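Local coordinates for protein capsid (Human calicivirus NLV/Boxer/2001/US, PDB 4RDL) that builds the norovirus capsid, its protruding (P) domain dimerising and binding histo-blood group glycans such as the Lewis y tetrasaccharide, at residues 25-37 with 217-231. Numbering follows the deposited sequence.
Sequences SNSRVPMLIDGMM and FTSTFPTVSNPKVPC
Asn26 lies across the hairpin of strands 217-220 and 228-231, touching it along its whole side chain. Asn26 CB lies 3.2 Å from Ser219 OG. Because CG stands anti to the backbone N (chi1 -159°), the amide reaches over the paired strands, with Asn26 CG 3.7 Å from Cys231 SG. OD1 turns back to accept the N-H of Arg28 on a lone pair, closing an Asx turn, and also touches Cys231 CB. Asn26 ND2 gives one hydrogen to Ser219 OG and the other to Val229 O (3.1 Å), a carbonyl that Ser219 N reaches from its opposite face. Asparagine, with donor and acceptor on one flat group, suits this buried place; the small hydroxyl of Ser219 both accepts from it and donates to Leu32 O.

Branched Val29 can lay CG1 over the centre of one Phe221 ring face, a CH-pi contact, while flexible Met31 brings CG to the ring's edge. At the more open side, Asp34 has two oxygens for two threonines: OD1 takes Thr218 OG1 (3.1 Å) and OD2 takes Thr220 OG1 (2.8 Å). Strand 35-38 then pairs antiparallel with strand 213-220, and beyond Phe221 the backbone of Pro222 and Val224 bonds to Val175 of strand 167-177, Val224 itself touching the bound fucose.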
ATOM      1  N   SER A  25       5.263  -5.716   1.464  1.00  9.38           N
ATOM      2  CA  SER A  25       3.939  -5.851   2.044  1.00  9.05           C
ATOM      3  C   SER A  25       3.345  -7.248   1.892  1.00  8.46           C
ATOM      4  O   SER A  25       3.584  -7.950   0.912  1.00  9.52           O
ATOM      5  CB  SER A  25       2.989  -4.848   1.368  1.00  9.86           C
ATOM      6  OG  SER A  25       1.677  -4.903   1.929  1.00 10.51           O
ATOM      7  N   ASN A  26       2.550  -7.644   2.876  1.00  8.46           N
ATOM      8  CA  ASN A  26       1.624  -8.753   2.725  1.00  8.36           C
ATOM      9  C   ASN A  26       0.746  -8.460   1.499  1.00  8.33           C
ATOM     10  O   ASN A  26       0.503  -7.295   1.164  1.00  8.97           O
ATOM     11  CB  ASN A  26       0.773  -8.846   4.005  1.00  8.87           C
ATOM     12  CG  ASN A  26       0.140 -10.211   4.219  1.00  8.70           C
ATOM     13  OD1 ASN A  26      -0.831 -10.582   3.557  1.00  9.39           O
ATOM     14  ND2 ASN A  26       0.667 -10.951   5.193  1.00  9.42           N
ATOM     15  N   SER A  27       0.258  -9.497   0.829  1.00  8.11           N
ATOM     16  CA  SER A  27      -0.646  -9.291  -0.309  1.00  8.08           C
ATOM     17  C   SER A  27      -2.132  -9.388   0.042  1.00  8.03           C
ATOM     18  O   SER A  27      -2.988  -9.124  -0.814  1.00  9.73           O
ATOM     19  CB  SER A  27      -0.307 -10.257  -1.446  1.00  9.21           C
ATOM     20  OG  SER A  27      -0.241 -11.587  -0.954  1.00 10.44           O
ATOM     21  N   ARG A  28      -2.445  -9.736   1.291  1.00  8.18           N
ATOM     22  CA  ARG A  28      -3.843  -9.849   1.734  1.00  8.32           C
ATOM     23  C   ARG A  28      -4.283  -8.734   2.685  1.00  9.09           C
ATOM     24  O   ARG A  28      -5.479  -8.482   2.837  1.00  9.63           O
ATOM     25  CB  ARG A  28      -4.081 -11.205   2.392  1.00  9.46           C
ATOM     26  CG  ARG A  28      -3.940 -12.365   1.427  1.00  9.96           C
ATOM     27  CD  ARG A  28      -4.183 -13.686   2.133  1.00 10.75           C
ATOM     28  NE  ARG A  28      -5.593 -13.915   2.411  1.00 10.11           N
ATOM     29  CZ  ARG A  28      -6.044 -14.746   3.345  1.00 10.59           C
ATOM     30  NH1 ARG A  28      -5.185 -15.391   4.136  1.00 11.58           N
ATOM     31  NH2 ARG A  28      -7.352 -14.927   3.492  1.00 12.01           N
ATOM     32  N   VAL A  29      -3.320  -8.098   3.353  1.00  9.43           N
ATOM     33  CA  VAL A  29      -3.554  -6.864   4.107  1.00  9.44           C
ATOM     34  C   VAL A  29      -2.374  -5.942   3.826  1.00  9.24           C
ATOM     35  O   VAL A  29      -1.280  -6.421   3.518  1.00  9.80           O
ATOM     36  CB  VAL A  29      -3.658  -7.110   5.632  1.00  9.55           C
ATOM     37  CG1 VAL A  29      -4.953  -7.843   5.978  1.00 11.97           C
ATOM     38  CG2 VAL A  29      -2.447  -7.883   6.133  1.00 10.49           C
ATOM     39  N   PRO A  30      -2.585  -4.619   3.886  1.00  9.78           N
ATOM     40  CA  PRO A  30      -1.470  -3.694   3.655  1.00  9.78           C
ATOM     41  C   PRO A  30      -0.645  -3.521   4.931  1.00 10.45           C
ATOM     42  O   PRO A  30      -0.828  -2.568   5.696  1.00 14.55           O
ATOM     43  CB  PRO A  30      -2.178  -2.402   3.241  1.00 11.32           C
ATOM     44  CG  PRO A  30      -3.466  -2.460   3.998  1.00 11.43           C
ATOM     45  CD  PRO A  30      -3.878  -3.914   3.990  1.00 11.14           C
ATOM     46  N   MET A  31       0.252  -4.478   5.157  1.00 10.66           N
ATOM     47  CA  MET A  31       1.102  -4.517   6.339  1.00 10.27           C
ATOM     48  C   MET A  31       2.436  -5.085   5.927  1.00  9.51           C
ATOM     49  O   MET A  31       2.493  -6.001   5.109  1.00 11.22           O
ATOM     50  CB  MET A  31       0.527  -5.448   7.409  1.00 12.42           C
ATOM     51  CG  MET A  31      -0.806  -5.058   7.982  1.00 19.50           C
ATOM     52  SD  MET A  31      -0.751  -3.499   8.869  1.00 19.55           S
ATOM     53  CE  MET A  31       0.646  -3.712   9.935  1.00 21.78           C
ATOM     54  N   LEU A  32       3.509  -4.563   6.510  1.00  9.33           N
ATOM     55  CA  LEU A  32       4.825  -5.144   6.281  1.00  9.75           C
ATOM     56  C   LEU A  32       4.839  -6.634   6.635  1.00  9.61           C
ATOM     57  O   LEU A  32       4.182  -7.082   7.584  1.00 10.42           O
ATOM     58  CB  LEU A  32       5.873  -4.411   7.110  1.00 10.96           C
ATOM     59  CG  LEU A  32       6.203  -2.985   6.684  1.00 11.97           C
ATOM     60  CD1 LEU A  32       7.064  -2.319   7.750  1.00 15.47           C
ATOM     61  CD2 LEU A  32       6.900  -2.975   5.334  1.00 14.28           C
ATOM     62  N   ILE A  33       5.605  -7.395   5.867  1.00  9.78           N
ATOM     63  CA  ILE A  33       5.874  -8.786   6.204  1.00  9.15           C
ATOM     64  C   ILE A  33       6.803  -8.858   7.413  1.00  9.55           C
ATOM     65  O   ILE A  33       7.832  -8.179   7.448  1.00 10.55           O
ATOM     66  CB  ILE A  33       6.501  -9.514   5.007  1.00  9.18           C
ATOM     67  CG1 ILE A  33       5.464  -9.643   3.884  1.00 11.78           C
ATOM     68  CG2 ILE A  33       7.035 -10.882   5.432  1.00 10.36           C
ATOM     69  CD1 ILE A  33       6.030 -10.065   2.553  1.00 14.65           C
ATOM     70  N   ASP A  34       6.441  -9.675   8.401  1.00  9.91           N
ATOM     71  CA  ASP A  34       7.291  -9.840   9.588  1.00 10.58           C
ATOM     72  C   ASP A  34       7.789 -11.265   9.802  1.00  9.90           C
ATOM     73  O   ASP A  34       8.340 -11.590  10.856  1.00 12.23           O
ATOM     74  CB  ASP A  34       6.612  -9.278  10.851  1.00 11.49           C
ATOM     75  CG  ASP A  34       5.394 -10.074  11.282  1.00 14.16           C
ATOM     76  OD1 ASP A  34       5.022 -11.063  10.642  1.00 13.72           O
ATOM     77  OD2 ASP A  34       4.782  -9.687  12.299  1.00 21.79           O
ATOM     78  N   GLY A  35       7.599 -12.109   8.794  1.00  9.95           N
ATOM     79  CA  GLY A  35       8.110 -13.462   8.865  1.00 10.53           C
ATOM     80  C   GLY A  35       7.642 -14.335   7.730  1.00  9.05           C
ATOM     81  O   GLY A  35       6.880 -13.903   6.851  1.00 10.00           O
ATOM     82  N   MET A  36       8.129 -15.568   7.742  1.00  9.64           N
ATOM     83  CA  MET A  36       7.588 -16.595   6.884  1.00  9.52           C
ATOM     84  C   MET A  36       7.549 -17.900   7.651  1.00  9.11           C
ATOM     85  O   MET A  36       8.287 -18.080   8.629  1.00 11.68           O
ATOM     86  CB  MET A  36       8.350 -16.711   5.555  1.00 14.67           C
ATOM     87  CG  MET A  36       9.841 -16.853   5.656  1.00 17.45           C
ATOM     88  SD  MET A  36      10.575 -17.066   4.004  1.00 13.90           S
ATOM     89  CE  MET A  36      12.237 -16.547   4.381  1.00 15.40           C
ATOM     90  N   MET A  37       6.658 -18.791   7.230  1.00 10.32           N
ATOM     91  CA  MET A  37       6.436 -20.044   7.939  1.00 10.89           C
ATOM     92  C   MET A  37       5.740 -21.030   7.017  1.00 10.28           C
ATOM     93  O   MET A  37       5.062 -20.625   6.071  1.00 11.37           O
ATOM     94  CB  MET A  37       5.555 -19.796   9.173  1.00 14.69           C
ATOM     95  CG  MET A  37       4.112 -19.446   8.819  1.00 15.53           C
ATOM     96  SD  MET A  37       3.057 -19.079  10.232  1.00 18.80           S
ATOM     97  CE  MET A  37       2.908 -20.701  10.978  1.00 25.16           C
ATOM     98  N   PHE A 217       4.009 -15.967   3.820  1.00  9.28           N
ATOM     99  CA  PHE A 217       4.551 -14.735   4.348  1.00  9.37           C
ATOM    100  C   PHE A 217       3.529 -14.180   5.315  1.00  9.83           C
ATOM    101  O   PHE A 217       2.340 -14.133   5.002  1.00 11.28           O
ATOM    102  CB  PHE A 217       4.846 -13.784   3.191  1.00  9.49           C
ATOM    103  CG  PHE A 217       5.820 -14.363   2.214  1.00  8.90           C
ATOM    104  CD1 PHE A 217       7.184 -14.223   2.422  1.00 10.85           C
ATOM    105  CD2 PHE A 217       5.378 -15.107   1.132  1.00 10.80           C
ATOM    106  CE1 PHE A 217       8.088 -14.802   1.554  1.00 12.69           C
ATOM    107  CE2 PHE A 217       6.277 -15.691   0.259  1.00 12.94           C
ATOM    108  CZ  PHE A 217       7.630 -15.532   0.463  1.00 13.44           C
ATOM    109  N   THR A 218       3.992 -13.773   6.495  1.00  9.15           N
ATOM    110  CA  THR A 218       3.096 -13.384   7.580  1.00  9.20           C
ATOM    111  C   THR A 218       3.191 -11.914   7.911  1.00  9.42           C
ATOM    112  O   THR A 218       4.246 -11.286   7.764  1.00 11.00           O
ATOM    113  CB  THR A 218       3.420 -14.159   8.880  1.00 12.83           C
ATOM    114  OG1 THR A 218       4.743 -13.827   9.322  1.00 15.81           O
ATOM    115  CG2 THR A 218       3.314 -15.669   8.654  1.00 16.31           C
ATOM    116  N   SER A 219       2.062 -11.371   8.377  1.00 10.09           N
ATOM    117  CA  SER A 219       2.032 -10.057   9.006  1.00  9.73           C
ATOM    118  C   SER A 219       1.200 -10.116  10.269  1.00  9.12           C
ATOM    119  O   SER A 219       0.149 -10.765  10.309  1.00 11.72           O
ATOM    120  CB  SER A 219       1.405  -9.010   8.074  1.00 11.80           C
ATOM    121  OG  SER A 219       2.154  -8.868   6.881  1.00 11.00           O
ATOM    122  N   THR A 220       1.652  -9.404  11.292  1.00  9.83           N
ATOM    123  CA  THR A 220       0.817  -9.194  12.463  1.00  9.83           C
ATOM    124  C   THR A 220      -0.231  -8.140  12.118  1.00 10.93           C
ATOM    125  O   THR A 220       0.092  -7.060  11.624  1.00 11.30           O
ATOM    126  CB  THR A 220       1.651  -8.765  13.672  1.00 11.99           C
ATOM    127  OG1 THR A 220       2.549  -9.832  14.013  1.00 13.91           O
ATOM    128  CG2 THR A 220       0.753  -8.481  14.856  1.00 13.06           C
ATOM    129  N   PHE A 221      -1.490  -8.480  12.356  1.00 10.73           N
ATOM    130  CA  PHE A 221      -2.613  -7.671  11.904  1.00 10.59           C
ATOM    131  C   PHE A 221      -3.791  -8.019  12.808  1.00 11.29           C
ATOM    132  O   PHE A 221      -3.870  -9.137  13.316  1.00 12.34           O
ATOM    133  CB  PHE A 221      -2.933  -8.019  10.445  1.00 10.57           C
ATOM    134  CG  PHE A 221      -4.123  -7.285   9.888  1.00  8.82           C
ATOM    135  CD1 PHE A 221      -3.967  -6.073   9.234  1.00 10.86           C
ATOM    136  CD2 PHE A 221      -5.393  -7.815  10.015  1.00 10.52           C
ATOM    137  CE1 PHE A 221      -5.067  -5.397   8.731  1.00 11.55           C
ATOM    138  CE2 PHE A 221      -6.494  -7.153   9.513  1.00 11.67           C
ATOM    139  CZ  PHE A 221      -6.331  -5.939   8.872  1.00 12.39           C
ATOM    140  N   PRO A 222      -4.707  -7.064  13.029  1.00 10.26           N
ATOM    141  CA  PRO A 222      -5.846  -7.319  13.928  1.00 11.29           C
ATOM    142  C   PRO A 222      -6.947  -8.213  13.328  1.00 11.26           C
ATOM    143  O   PRO A 222      -8.118  -7.813  13.252  1.00 11.97           O
ATOM    144  CB  PRO A 222      -6.383  -5.911  14.218  1.00 11.96           C
ATOM    145  CG  PRO A 222      -6.023  -5.138  12.985  1.00 11.03           C
ATOM    146  CD  PRO A 222      -4.639  -5.650  12.624  1.00 10.78           C
ATOM    147  N   THR A 223      -6.557  -9.409  12.897  1.00 10.63           N
ATOM    148  CA  THR A 223      -7.492 -10.511  12.722  1.00 11.18           C
ATOM    149  C   THR A 223      -7.648 -11.114  14.121  1.00 11.30           C
ATOM    150  O   THR A 223      -6.868 -11.983  14.549  1.00 12.61           O
ATOM    151  CB  THR A 223      -6.977 -11.555  11.705  1.00 11.33           C
ATOM    152  OG1 THR A 223      -5.553 -11.632  11.787  1.00 12.46           O
ATOM    153  CG2 THR A 223      -7.373 -11.174  10.262  1.00 11.98           C
ATOM    154  N   VAL A 224      -8.625 -10.601  14.858  1.00 11.62           N
ATOM    155  CA  VAL A 224      -8.738 -10.895  16.282  1.00 13.25           C
ATOM    156  C   VAL A 224      -9.033 -12.375  16.513  1.00 13.76           C
ATOM    157  O   VAL A 224      -9.920 -12.947  15.876  1.00 16.31           O
ATOM    158  CB  VAL A 224      -9.782  -9.972  16.936  1.00 12.83           C
ATOM    159  CG1 VAL A 224     -10.035 -10.353  18.390  1.00 14.99           C
ATOM    160  CG2 VAL A 224      -9.318  -8.522  16.830  1.00 14.18           C
ATOM    161  N   SER A 225      -8.260 -12.968  17.427  1.00 14.46           N
ATOM    162  CA  SER A 225      -8.202 -14.414  17.725  1.00 15.08           C
ATOM    163  C   SER A 225      -7.150 -15.190  16.918  1.00 16.99           C
ATOM    164  O   SER A 225      -6.795 -16.316  17.273  1.00 20.40           O
ATOM    165  CB  SER A 225      -9.572 -15.115  17.684  1.00 16.35           C
ATOM    166  OG  SER A 225      -9.934 -15.510  16.369  1.00 17.97           O
ATOM    167  N   ASN A 226      -6.645 -14.581  15.845  1.00 16.40           N
ATOM    168  CA  ASN A 226      -5.535 -15.155  15.084  1.00 15.60           C
ATOM    169  C   ASN A 226      -4.810 -14.052  14.330  1.00 13.49           C
ATOM    170  O   ASN A 226      -4.965 -13.915  13.114  1.00 13.89           O
ATOM    171  CB  ASN A 226      -6.024 -16.220  14.105  1.00 18.88           C
ATOM    172  CG  ASN A 226      -4.896 -17.105  13.603  1.00 22.68           C
ATOM    173  OD1 ASN A 226      -3.729 -16.719  13.645  1.00 25.09           O
ATOM    174  ND2 ASN A 226      -5.239 -18.296  13.132  1.00 27.91           N
ATOM    175  N   PRO A 227      -4.023 -13.248  15.058  1.00 12.61           N
ATOM    176  CA  PRO A 227      -3.477 -12.003  14.509  1.00 12.11           C
ATOM    177  C   PRO A 227      -2.206 -12.212  13.690  1.00 12.27           C
ATOM    178  O   PRO A 227      -1.252 -11.441  13.797  1.00 14.61           O
ATOM    179  CB  PRO A 227      -3.196 -11.170  15.762  1.00 13.26           C
ATOM    180  CG  PRO A 227      -2.881 -12.197  16.811  1.00 13.20           C
ATOM    181  CD  PRO A 227      -3.797 -13.366  16.509  1.00 13.22           C
ATOM    182  N   LYS A 228      -2.212 -13.244  12.856  1.00 12.17           N
ATOM    183  CA  LYS A 228      -1.085 -13.526  11.981  1.00 11.30           C
ATOM    184  C   LYS A 228      -1.650 -13.875  10.610  1.00 11.63           C
ATOM    185  O   LYS A 228      -2.140 -14.983  10.399  1.00 14.29           O
ATOM    186  CB  LYS A 228      -0.238 -14.678  12.548  1.00 12.98           C
ATOM    187  CG  LYS A 228       1.003 -15.030  11.716  1.00 15.72           C
ATOM    188  CD  LYS A 228       1.817 -16.167  12.344  1.00 18.66           C
ATOM    189  CE  LYS A 228       2.465 -15.741  13.653  1.00 19.88           C
ATOM    190  NZ  LYS A 228       3.695 -14.914  13.453  1.00 23.16           N
ATOM    191  N   VAL A 229      -1.607 -12.914   9.690  1.00 10.40           N
ATOM    192  CA  VAL A 229      -2.200 -13.099   8.369  1.00 10.47           C
ATOM    193  C   VAL A 229      -1.194 -13.718   7.406  1.00 10.02           C
ATOM    194  O   VAL A 229      -0.131 -13.149   7.166  1.00 10.09           O
ATOM    195  CB  VAL A 229      -2.703 -11.765   7.783  1.00 10.18           C
ATOM    196  CG1 VAL A 229      -3.139 -11.942   6.320  1.00 10.97           C
ATOM    197  CG2 VAL A 229      -3.841 -11.207   8.633  1.00 10.67           C
ATOM    198  N   PRO A 230      -1.518 -14.908   6.879  1.00  9.90           N
ATOM    199  CA  PRO A 230      -0.650 -15.601   5.920  1.00  9.81           C
ATOM    200  C   PRO A 230      -1.019 -15.236   4.482  1.00  9.11           C
ATOM    201  O   PRO A 230      -2.203 -15.078   4.175  1.00 10.69           O
ATOM    202  CB  PRO A 230      -0.982 -17.065   6.177  1.00 11.25           C
ATOM    203  CG  PRO A 230      -2.464 -17.028   6.493  1.00 11.93           C
ATOM    204  CD  PRO A 230      -2.695 -15.721   7.246  1.00 11.04           C
ATOM    205  N   CYS A 231      -0.016 -15.096   3.617  1.00  9.31           N
ATOM    206  CA  CYS A 231      -0.239 -14.916   2.187  1.00  9.60           C
ATOM    207  C   CYS A 231       0.818 -15.724   1.426  1.00  9.06           C
ATOM    208  O   CYS A 231       1.823 -16.141   2.008  1.00  9.54           O
ATOM    209  CB  CYS A 231      -0.202 -13.432   1.796  1.00 10.87           C
ATOM    210  SG  CYS A 231       1.429 -12.680   1.847  1.00 10.06           S
TER
HETATM  211  O   HOH W   1       3.821  -7.165  10.300  1.00 22.26           O
HETATM  212  O   HOH W   2       3.173 -12.362  12.113  1.00 20.97           O